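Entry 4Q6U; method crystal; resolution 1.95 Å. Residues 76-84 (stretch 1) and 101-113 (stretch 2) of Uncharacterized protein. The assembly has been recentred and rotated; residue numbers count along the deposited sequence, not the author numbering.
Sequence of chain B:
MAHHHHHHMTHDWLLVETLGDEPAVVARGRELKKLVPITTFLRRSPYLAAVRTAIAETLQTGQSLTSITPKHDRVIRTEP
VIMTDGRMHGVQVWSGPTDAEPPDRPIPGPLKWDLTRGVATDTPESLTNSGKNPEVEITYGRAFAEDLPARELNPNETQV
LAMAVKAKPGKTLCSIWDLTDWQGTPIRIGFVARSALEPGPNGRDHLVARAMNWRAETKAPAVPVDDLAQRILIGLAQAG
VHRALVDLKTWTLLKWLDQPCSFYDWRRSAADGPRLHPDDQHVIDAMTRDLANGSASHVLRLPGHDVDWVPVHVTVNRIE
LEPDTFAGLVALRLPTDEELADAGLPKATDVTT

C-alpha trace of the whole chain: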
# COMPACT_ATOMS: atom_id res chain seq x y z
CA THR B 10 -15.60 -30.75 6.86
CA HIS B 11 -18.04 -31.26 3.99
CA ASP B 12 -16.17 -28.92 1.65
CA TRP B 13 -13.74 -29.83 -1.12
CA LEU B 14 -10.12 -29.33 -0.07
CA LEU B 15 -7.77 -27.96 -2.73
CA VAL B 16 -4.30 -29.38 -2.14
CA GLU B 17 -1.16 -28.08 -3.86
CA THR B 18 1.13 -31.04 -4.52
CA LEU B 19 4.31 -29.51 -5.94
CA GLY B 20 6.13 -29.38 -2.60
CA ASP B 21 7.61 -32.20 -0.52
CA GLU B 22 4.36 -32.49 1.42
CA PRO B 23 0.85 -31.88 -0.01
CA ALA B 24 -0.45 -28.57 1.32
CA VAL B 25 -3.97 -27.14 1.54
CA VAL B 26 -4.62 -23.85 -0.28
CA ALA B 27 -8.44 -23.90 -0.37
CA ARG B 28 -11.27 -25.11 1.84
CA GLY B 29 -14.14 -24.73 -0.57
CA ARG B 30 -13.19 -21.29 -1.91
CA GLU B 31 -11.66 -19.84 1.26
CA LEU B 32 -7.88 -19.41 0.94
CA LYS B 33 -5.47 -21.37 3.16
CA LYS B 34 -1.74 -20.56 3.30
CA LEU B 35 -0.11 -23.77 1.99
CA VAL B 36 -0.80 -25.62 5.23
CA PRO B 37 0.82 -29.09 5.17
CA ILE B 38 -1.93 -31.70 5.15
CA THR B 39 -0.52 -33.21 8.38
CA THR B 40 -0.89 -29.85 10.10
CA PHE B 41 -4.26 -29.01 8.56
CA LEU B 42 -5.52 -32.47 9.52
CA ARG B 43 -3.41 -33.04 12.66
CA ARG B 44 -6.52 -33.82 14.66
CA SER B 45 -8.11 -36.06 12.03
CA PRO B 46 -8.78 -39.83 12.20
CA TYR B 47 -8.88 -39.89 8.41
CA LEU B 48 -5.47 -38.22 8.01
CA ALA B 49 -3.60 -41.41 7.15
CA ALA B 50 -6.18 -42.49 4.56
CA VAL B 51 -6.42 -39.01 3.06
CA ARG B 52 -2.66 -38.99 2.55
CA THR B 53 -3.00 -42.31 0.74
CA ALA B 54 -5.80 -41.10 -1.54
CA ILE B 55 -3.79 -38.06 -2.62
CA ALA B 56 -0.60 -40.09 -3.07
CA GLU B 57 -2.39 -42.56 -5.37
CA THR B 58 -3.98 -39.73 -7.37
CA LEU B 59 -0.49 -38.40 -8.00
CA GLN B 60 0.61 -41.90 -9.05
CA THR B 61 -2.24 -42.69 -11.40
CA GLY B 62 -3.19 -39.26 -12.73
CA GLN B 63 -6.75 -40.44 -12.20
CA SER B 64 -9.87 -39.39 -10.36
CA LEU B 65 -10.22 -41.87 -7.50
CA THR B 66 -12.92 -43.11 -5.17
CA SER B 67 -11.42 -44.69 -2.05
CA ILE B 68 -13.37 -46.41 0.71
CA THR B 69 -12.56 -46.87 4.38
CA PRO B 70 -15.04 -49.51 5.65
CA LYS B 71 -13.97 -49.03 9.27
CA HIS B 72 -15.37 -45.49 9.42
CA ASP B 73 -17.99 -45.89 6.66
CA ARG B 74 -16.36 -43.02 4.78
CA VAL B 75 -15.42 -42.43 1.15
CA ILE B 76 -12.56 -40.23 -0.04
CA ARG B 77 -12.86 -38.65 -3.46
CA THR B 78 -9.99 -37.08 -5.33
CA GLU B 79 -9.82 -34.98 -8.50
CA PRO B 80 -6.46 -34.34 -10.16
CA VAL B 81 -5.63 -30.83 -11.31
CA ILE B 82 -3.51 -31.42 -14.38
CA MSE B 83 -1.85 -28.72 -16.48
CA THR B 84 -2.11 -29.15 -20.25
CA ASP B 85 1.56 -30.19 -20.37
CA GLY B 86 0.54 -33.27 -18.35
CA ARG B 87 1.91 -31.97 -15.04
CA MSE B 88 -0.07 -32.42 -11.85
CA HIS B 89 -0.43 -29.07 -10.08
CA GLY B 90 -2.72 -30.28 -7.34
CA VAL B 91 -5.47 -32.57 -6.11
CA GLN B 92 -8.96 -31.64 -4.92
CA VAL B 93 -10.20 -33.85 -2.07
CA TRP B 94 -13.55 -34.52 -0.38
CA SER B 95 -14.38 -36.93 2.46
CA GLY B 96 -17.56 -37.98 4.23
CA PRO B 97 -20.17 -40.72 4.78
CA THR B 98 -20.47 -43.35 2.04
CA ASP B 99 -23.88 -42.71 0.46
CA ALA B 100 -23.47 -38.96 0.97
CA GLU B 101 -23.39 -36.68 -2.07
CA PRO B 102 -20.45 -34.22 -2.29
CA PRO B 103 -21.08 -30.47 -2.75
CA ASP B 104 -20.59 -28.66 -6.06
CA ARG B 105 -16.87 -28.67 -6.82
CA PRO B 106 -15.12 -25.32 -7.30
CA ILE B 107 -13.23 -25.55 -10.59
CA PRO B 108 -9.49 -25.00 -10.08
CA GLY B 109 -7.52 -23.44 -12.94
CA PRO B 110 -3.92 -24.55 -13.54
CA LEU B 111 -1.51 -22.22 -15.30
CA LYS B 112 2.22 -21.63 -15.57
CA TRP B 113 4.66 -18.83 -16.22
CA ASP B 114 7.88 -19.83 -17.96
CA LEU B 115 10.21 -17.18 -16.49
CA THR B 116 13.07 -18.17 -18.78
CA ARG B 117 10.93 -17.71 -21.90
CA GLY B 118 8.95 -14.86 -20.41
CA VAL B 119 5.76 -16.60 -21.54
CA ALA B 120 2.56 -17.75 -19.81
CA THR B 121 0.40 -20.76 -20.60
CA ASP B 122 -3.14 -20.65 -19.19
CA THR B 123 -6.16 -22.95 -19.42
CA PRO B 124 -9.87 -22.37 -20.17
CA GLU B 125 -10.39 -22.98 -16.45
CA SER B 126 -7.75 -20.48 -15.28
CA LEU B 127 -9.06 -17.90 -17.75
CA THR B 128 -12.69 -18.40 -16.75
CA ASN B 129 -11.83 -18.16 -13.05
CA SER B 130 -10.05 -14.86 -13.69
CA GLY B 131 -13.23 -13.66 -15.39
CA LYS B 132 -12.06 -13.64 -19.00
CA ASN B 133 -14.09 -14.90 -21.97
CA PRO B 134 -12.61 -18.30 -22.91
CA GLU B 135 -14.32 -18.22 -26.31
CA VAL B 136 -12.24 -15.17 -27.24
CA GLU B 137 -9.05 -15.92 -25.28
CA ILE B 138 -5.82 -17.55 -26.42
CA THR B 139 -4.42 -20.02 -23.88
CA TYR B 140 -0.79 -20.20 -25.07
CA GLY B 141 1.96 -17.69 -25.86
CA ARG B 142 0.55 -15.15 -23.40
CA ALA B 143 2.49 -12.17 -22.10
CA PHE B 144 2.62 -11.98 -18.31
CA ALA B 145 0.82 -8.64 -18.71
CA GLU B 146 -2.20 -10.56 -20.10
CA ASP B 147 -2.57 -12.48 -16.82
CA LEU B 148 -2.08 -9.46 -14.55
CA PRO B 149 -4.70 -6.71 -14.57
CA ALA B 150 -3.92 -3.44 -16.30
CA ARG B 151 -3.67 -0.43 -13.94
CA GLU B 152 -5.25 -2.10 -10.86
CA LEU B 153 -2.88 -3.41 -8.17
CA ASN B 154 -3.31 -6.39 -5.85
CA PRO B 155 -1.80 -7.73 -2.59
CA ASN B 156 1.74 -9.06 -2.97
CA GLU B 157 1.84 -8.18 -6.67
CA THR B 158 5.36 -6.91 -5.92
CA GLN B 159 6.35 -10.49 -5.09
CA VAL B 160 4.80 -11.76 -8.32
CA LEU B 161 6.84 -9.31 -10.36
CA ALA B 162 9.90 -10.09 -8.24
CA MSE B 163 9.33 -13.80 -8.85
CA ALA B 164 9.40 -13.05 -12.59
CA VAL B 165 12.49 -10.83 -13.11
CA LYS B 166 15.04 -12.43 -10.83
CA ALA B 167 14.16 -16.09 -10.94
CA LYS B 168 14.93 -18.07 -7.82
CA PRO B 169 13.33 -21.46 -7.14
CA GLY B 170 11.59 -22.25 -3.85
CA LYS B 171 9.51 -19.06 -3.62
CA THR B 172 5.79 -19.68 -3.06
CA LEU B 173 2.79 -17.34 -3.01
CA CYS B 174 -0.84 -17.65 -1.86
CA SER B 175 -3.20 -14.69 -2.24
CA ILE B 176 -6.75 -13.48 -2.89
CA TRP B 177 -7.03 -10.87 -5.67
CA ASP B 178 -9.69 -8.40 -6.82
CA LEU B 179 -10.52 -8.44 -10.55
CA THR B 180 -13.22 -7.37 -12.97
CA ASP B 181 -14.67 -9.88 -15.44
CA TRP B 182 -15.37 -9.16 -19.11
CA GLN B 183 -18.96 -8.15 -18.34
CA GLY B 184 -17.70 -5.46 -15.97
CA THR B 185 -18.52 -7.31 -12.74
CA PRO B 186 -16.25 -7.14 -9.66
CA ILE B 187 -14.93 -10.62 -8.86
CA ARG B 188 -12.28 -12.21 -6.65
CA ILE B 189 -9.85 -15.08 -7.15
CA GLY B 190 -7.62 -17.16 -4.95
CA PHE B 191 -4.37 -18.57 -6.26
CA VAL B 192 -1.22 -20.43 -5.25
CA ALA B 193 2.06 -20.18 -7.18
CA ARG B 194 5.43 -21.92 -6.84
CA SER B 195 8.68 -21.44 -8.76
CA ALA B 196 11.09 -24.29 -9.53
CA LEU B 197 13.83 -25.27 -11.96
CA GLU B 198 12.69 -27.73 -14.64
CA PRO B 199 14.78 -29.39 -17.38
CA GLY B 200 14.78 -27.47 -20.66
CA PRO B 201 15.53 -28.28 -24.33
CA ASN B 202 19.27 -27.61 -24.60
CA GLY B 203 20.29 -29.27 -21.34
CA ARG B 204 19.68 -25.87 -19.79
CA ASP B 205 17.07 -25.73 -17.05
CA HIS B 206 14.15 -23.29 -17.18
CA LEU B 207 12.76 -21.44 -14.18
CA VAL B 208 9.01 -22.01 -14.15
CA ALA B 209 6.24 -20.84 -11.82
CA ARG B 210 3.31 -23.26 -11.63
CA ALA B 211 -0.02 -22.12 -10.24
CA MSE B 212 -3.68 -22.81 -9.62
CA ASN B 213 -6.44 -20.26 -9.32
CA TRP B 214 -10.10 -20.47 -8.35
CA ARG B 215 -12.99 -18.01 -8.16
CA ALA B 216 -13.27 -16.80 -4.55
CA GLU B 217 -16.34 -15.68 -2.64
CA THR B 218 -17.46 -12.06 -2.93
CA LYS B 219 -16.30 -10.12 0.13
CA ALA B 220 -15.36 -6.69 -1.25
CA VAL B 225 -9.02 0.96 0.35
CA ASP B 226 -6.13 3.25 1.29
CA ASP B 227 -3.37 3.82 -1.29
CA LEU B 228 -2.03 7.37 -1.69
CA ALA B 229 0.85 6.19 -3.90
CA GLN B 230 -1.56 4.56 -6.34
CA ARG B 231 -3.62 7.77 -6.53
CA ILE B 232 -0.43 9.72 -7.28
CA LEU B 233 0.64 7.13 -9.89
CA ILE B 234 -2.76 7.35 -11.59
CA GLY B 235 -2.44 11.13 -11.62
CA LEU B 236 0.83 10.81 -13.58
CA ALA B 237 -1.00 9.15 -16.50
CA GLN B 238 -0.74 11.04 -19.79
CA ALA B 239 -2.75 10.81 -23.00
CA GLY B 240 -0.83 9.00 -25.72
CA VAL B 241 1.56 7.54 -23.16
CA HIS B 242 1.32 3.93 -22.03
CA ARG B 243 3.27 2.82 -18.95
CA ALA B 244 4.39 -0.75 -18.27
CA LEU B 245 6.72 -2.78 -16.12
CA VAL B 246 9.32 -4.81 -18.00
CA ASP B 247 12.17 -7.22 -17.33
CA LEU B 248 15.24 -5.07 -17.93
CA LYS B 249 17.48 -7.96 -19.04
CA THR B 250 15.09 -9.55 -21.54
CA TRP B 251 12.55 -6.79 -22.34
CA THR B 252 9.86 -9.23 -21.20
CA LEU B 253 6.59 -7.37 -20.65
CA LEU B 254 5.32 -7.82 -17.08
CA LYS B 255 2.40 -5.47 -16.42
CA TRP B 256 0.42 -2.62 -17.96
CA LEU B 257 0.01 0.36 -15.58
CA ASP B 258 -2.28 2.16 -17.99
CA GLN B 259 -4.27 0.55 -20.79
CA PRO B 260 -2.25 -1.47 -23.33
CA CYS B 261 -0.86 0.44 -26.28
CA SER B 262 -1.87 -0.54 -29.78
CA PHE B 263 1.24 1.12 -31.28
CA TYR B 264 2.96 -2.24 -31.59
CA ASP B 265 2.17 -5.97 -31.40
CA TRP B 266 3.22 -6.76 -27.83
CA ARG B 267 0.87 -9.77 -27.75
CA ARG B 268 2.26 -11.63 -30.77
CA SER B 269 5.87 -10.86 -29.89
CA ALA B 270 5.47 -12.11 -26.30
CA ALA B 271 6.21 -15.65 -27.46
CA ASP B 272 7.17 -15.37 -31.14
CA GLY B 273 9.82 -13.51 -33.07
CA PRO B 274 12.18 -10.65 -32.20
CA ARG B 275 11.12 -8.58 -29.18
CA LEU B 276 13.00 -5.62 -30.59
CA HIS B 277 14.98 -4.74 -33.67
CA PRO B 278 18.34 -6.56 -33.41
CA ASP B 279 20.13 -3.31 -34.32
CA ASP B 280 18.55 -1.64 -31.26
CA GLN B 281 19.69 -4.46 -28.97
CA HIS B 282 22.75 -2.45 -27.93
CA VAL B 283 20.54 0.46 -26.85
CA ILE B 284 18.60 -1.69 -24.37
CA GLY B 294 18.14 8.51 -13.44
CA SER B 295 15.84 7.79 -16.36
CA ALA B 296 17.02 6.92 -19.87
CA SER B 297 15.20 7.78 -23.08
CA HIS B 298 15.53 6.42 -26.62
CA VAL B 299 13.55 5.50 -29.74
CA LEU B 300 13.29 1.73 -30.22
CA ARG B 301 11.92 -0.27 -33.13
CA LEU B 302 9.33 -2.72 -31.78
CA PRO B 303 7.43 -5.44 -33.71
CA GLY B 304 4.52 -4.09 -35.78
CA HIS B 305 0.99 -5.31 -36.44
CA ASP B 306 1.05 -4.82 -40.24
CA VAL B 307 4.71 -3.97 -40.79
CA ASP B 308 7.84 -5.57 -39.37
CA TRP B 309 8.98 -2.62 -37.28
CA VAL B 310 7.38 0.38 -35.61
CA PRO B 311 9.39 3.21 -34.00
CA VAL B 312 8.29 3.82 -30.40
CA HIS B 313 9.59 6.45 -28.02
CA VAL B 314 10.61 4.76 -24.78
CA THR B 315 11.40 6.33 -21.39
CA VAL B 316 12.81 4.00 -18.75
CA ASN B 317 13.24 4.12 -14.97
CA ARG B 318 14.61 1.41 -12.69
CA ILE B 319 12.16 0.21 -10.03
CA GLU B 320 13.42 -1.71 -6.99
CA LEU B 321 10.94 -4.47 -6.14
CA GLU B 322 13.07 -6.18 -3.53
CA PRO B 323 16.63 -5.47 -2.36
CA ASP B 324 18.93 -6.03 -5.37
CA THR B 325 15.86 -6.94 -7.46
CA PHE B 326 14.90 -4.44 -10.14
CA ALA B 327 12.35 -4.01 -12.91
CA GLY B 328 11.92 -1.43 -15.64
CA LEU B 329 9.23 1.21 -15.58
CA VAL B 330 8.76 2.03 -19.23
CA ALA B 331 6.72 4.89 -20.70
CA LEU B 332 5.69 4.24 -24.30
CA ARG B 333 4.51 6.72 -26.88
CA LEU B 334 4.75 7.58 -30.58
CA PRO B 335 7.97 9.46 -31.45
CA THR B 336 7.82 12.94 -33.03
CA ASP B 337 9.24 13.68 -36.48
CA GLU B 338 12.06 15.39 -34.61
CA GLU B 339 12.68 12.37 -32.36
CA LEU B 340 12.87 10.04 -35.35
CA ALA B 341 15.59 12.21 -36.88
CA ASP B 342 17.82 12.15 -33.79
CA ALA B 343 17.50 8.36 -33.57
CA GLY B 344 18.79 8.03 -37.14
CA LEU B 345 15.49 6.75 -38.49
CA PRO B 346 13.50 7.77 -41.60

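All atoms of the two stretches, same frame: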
# COMPACT_ATOMS: atom_id res chain seq x y z
N ILE B 76 -13.42 -41.35 0.31
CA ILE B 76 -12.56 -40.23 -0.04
C ILE B 76 -12.58 -40.08 -1.55
O ILE B 76 -12.39 -41.04 -2.29
CB ILE B 76 -11.11 -40.44 0.45
CG1 ILE B 76 -11.09 -40.82 1.94
CG2 ILE B 76 -10.26 -39.21 0.18
CD1 ILE B 76 -9.71 -41.01 2.52
N ARG B 77 -12.83 -38.86 -2.02
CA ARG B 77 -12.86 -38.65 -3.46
C ARG B 77 -11.81 -37.63 -3.85
O ARG B 77 -11.68 -36.59 -3.21
CB ARG B 77 -14.25 -38.22 -3.91
CG ARG B 77 -15.34 -39.17 -3.45
CD ARG B 77 -16.67 -38.85 -4.09
NE ARG B 77 -16.53 -38.69 -5.53
CZ ARG B 77 -17.50 -38.96 -6.40
NH1 ARG B 77 -18.68 -39.41 -5.96
NH2 ARG B 77 -17.30 -38.80 -7.70
N THR B 78 -11.05 -37.96 -4.88
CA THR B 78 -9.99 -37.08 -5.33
C THR B 78 -10.12 -36.75 -6.82
O THR B 78 -10.50 -37.59 -7.63
CB THR B 78 -8.60 -37.69 -5.07
OG1 THR B 78 -8.53 -39.01 -5.60
CG2 THR B 78 -8.30 -37.73 -3.58
N GLU B 79 -9.80 -35.50 -7.14
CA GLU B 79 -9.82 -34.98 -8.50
C GLU B 79 -8.47 -34.36 -8.79
O GLU B 79 -8.08 -33.40 -8.13
CB GLU B 79 -10.93 -33.93 -8.66
CG GLU B 79 -12.33 -34.47 -8.51
CD GLU B 79 -12.68 -35.46 -9.59
OE1 GLU B 79 -12.22 -35.28 -10.73
OE2 GLU B 79 -13.41 -36.43 -9.29
N PRO B 80 -7.75 -34.92 -9.77
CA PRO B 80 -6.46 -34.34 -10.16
C PRO B 80 -6.64 -32.97 -10.79
O PRO B 80 -7.65 -32.72 -11.45
CB PRO B 80 -5.93 -35.36 -11.19
CG PRO B 80 -7.14 -35.95 -11.76
CD PRO B 80 -8.07 -36.10 -10.59
N VAL B 81 -5.67 -32.08 -10.57
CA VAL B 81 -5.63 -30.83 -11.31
C VAL B 81 -4.39 -30.89 -12.20
O VAL B 81 -3.26 -30.74 -11.72
CB VAL B 81 -5.56 -29.60 -10.40
CG1 VAL B 81 -5.79 -28.34 -11.22
CG2 VAL B 81 -6.61 -29.70 -9.30
N ILE B 82 -4.61 -31.12 -13.49
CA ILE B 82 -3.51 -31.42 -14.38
C ILE B 82 -3.37 -30.36 -15.46
O ILE B 82 -4.33 -30.08 -16.19
CB ILE B 82 -3.69 -32.80 -15.03
CG1 ILE B 82 -3.87 -33.85 -13.93
CG2 ILE B 82 -2.49 -33.13 -15.91
CD1 ILE B 82 -4.12 -35.27 -14.44
N MSE B 83 -2.19 -29.76 -15.51
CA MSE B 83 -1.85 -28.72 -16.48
C MSE B 83 -1.81 -29.34 -17.86
O MSE B 83 -1.59 -30.54 -17.99
CB MSE B 83 -0.51 -28.09 -16.13
CG MSE B 83 -0.07 -26.96 -17.04
SE MSE B 83 -1.47 -25.62 -17.15
CE MSE B 83 -0.68 -24.46 -18.55
N THR B 84 -2.02 -28.55 -18.91
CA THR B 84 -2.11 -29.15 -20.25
C THR B 84 -0.77 -29.69 -20.78
O THR B 84 -0.72 -30.28 -21.86
CB THR B 84 -2.69 -28.16 -21.27
OG1 THR B 84 -2.07 -26.88 -21.12
CG2 THR B 84 -4.20 -28.03 -21.05
N GLU B 101 -23.71 -37.32 -0.81
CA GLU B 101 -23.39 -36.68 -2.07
C GLU B 101 -22.55 -35.43 -1.81
O GLU B 101 -22.95 -34.56 -1.05
CB GLU B 101 -24.66 -36.34 -2.84
N PRO B 102 -21.37 -35.36 -2.44
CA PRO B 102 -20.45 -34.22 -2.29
C PRO B 102 -21.05 -32.93 -2.84
O PRO B 102 -21.88 -32.98 -3.74
CB PRO B 102 -19.23 -34.65 -3.11
CG PRO B 102 -19.30 -36.14 -3.13
CD PRO B 102 -20.76 -36.46 -3.21
N PRO B 103 -20.62 -31.78 -2.29
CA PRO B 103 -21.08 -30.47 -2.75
C PRO B 103 -20.56 -30.15 -4.14
O PRO B 103 -19.65 -30.84 -4.61
CB PRO B 103 -20.48 -29.51 -1.73
CG PRO B 103 -19.22 -30.19 -1.31
CD PRO B 103 -19.58 -31.65 -1.26
N ASP B 104 -21.12 -29.13 -4.79
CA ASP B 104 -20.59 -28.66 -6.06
C ASP B 104 -19.09 -28.40 -5.90
O ASP B 104 -18.64 -27.90 -4.87
CB ASP B 104 -21.32 -27.40 -6.53
CG ASP B 104 -22.78 -27.66 -6.86
OD1 ASP B 104 -23.12 -28.82 -7.20
OD2 ASP B 104 -23.59 -26.71 -6.78
N ARG B 105 -18.32 -28.78 -6.91
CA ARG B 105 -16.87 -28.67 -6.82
C ARG B 105 -16.39 -27.39 -7.48
O ARG B 105 -16.64 -27.16 -8.66
CB ARG B 105 -16.20 -29.89 -7.48
CG ARG B 105 -14.69 -29.93 -7.28
CD ARG B 105 -14.08 -31.21 -7.80
NE ARG B 105 -14.35 -31.42 -9.22
CZ ARG B 105 -13.63 -30.90 -10.20
NH1 ARG B 105 -12.58 -30.13 -9.92
NH2 ARG B 105 -13.95 -31.15 -11.46
N PRO B 106 -15.69 -26.53 -6.71
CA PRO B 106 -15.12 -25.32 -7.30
C PRO B 106 -14.09 -25.71 -8.34
O PRO B 106 -13.24 -26.55 -8.04
CB PRO B 106 -14.47 -24.60 -6.11
CG PRO B 106 -15.04 -25.24 -4.88
CD PRO B 106 -15.36 -26.66 -5.28
N ILE B 107 -14.16 -25.14 -9.54
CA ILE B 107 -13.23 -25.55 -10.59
C ILE B 107 -11.90 -24.82 -10.45
O ILE B 107 -11.83 -23.59 -10.60
CB ILE B 107 -13.79 -25.30 -12.00
CG1 ILE B 107 -15.23 -25.78 -12.11
CG2 ILE B 107 -12.92 -26.01 -13.03
CD1 ILE B 107 -15.42 -27.25 -11.80
N PRO B 108 -10.83 -25.57 -10.16
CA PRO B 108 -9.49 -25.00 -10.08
C PRO B 108 -8.92 -24.79 -11.48
O PRO B 108 -9.26 -25.54 -12.38
CB PRO B 108 -8.69 -26.05 -9.29
CG PRO B 108 -9.65 -27.19 -9.02
CD PRO B 108 -10.79 -27.03 -9.97
N GLY B 109 -8.07 -23.77 -11.65
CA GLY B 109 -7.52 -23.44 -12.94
C GLY B 109 -6.01 -23.42 -12.91
O GLY B 109 -5.42 -22.49 -12.36
N PRO B 110 -5.38 -24.45 -13.48
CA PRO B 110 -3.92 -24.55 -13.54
C PRO B 110 -3.37 -23.62 -14.61
O PRO B 110 -4.00 -23.43 -15.65
CB PRO B 110 -3.69 -26.01 -13.90
CG PRO B 110 -4.87 -26.37 -14.70
CD PRO B 110 -6.04 -25.56 -14.18
N LEU B 111 -2.23 -23.01 -14.32
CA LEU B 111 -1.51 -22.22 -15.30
C LEU B 111 -0.02 -22.24 -14.96
O LEU B 111 0.37 -22.68 -13.87
CB LEU B 111 -2.02 -20.77 -15.33
CG LEU B 111 -1.82 -19.96 -14.04
CD1 LEU B 111 -1.34 -18.56 -14.37
CD2 LEU B 111 -3.10 -19.87 -13.23
N LYS B 112 0.81 -21.74 -15.86
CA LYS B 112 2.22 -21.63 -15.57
C LYS B 112 2.81 -20.42 -16.26
O LYS B 112 2.32 -19.97 -17.31
CB LYS B 112 2.99 -22.89 -15.99
CG LYS B 112 2.99 -23.14 -17.48
CD LYS B 112 3.79 -24.40 -17.83
CE LYS B 112 3.82 -24.66 -19.33
NZ LYS B 112 4.53 -25.94 -19.63
N TRP B 113 3.85 -19.88 -15.63
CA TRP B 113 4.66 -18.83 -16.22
C TRP B 113 6.04 -19.41 -16.44
O TRP B 113 6.69 -19.84 -15.47
CB TRP B 113 4.73 -17.59 -15.32
CG TRP B 113 3.49 -16.75 -15.32
CD1 TRP B 113 2.26 -17.09 -15.81
CD2 TRP B 113 3.37 -15.42 -14.82
NE1 TRP B 113 1.38 -16.04 -15.63
CE2 TRP B 113 2.03 -15.01 -15.03
CE3 TRP B 113 4.26 -14.52 -14.21
CZ2 TRP B 113 1.57 -13.74 -14.64
CZ3 TRP B 113 3.79 -13.27 -13.83
CH2 TRP B 113 2.46 -12.89 -14.05

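No hydrogen bond links the two stretches; the 460 Å² they bury, both sides summed, rests mainly on packing, partly against backbone atoms, and on one loose pairing of charges. Their end-to-end directions differ by 18°, so they run roughly alongside each other, but the backbones are not evenly spaced: the CA atoms of Arg-77 and Pro-102 are 8.9 Å apart, those of Glu-79 and Arg-105 9.6 Å, and those of Met-83 and Pro-110 only 5.5 Å. Side chains must therefore span the wider end.

Apolar contacts dominate. Along the strand, Arg-77, Glu-79 and Val-81 direct their CA-to-CB bonds toward the other stretch, as the alternation of an extended chain requires. Val-81 packs against two prolines: its CG2 lies 4.0 Å from Pro-108 CG, and its CG1 lies 4.1 Å from Pro-110 CD and 4.2 Å from Pro-108 CB. Met-83, a selenomethionine, starts sideways, yet its end comes nearer. Its SE sits 4.0 Å from Pro-110 CB and 3.9 Å from Leu-111 CA, while its CE reaches Lys-112 CG at 4.0 Å. This residue has the largest covered area in the contact, 88 Å². Leu-111 points away, which fits an approach through its backbone.

Arg-77 and Glu-79 approach through carbon, Arg-105 through its guanidinium. Arg-77 CD meets Pro-102 CG at 3.9 Å, the proline lying oblique to the guanidinium. Glu-79 CG is 3.7 Å from Arg-105 NE, placing the glutamate methylene over one face of that guanidinium.

The electrostatic term is confined to this last pair. Glu-79 OE1 stands 4.5 Å from Arg-105 NH2, beyond a salt bridge, and well out of the guanidinium plane, so no N-H points at it. The opposite charges are merely near each other; Glu-79 OE1 and Arg-105 NH1 find hydrogen bonds elsewhere in the structure.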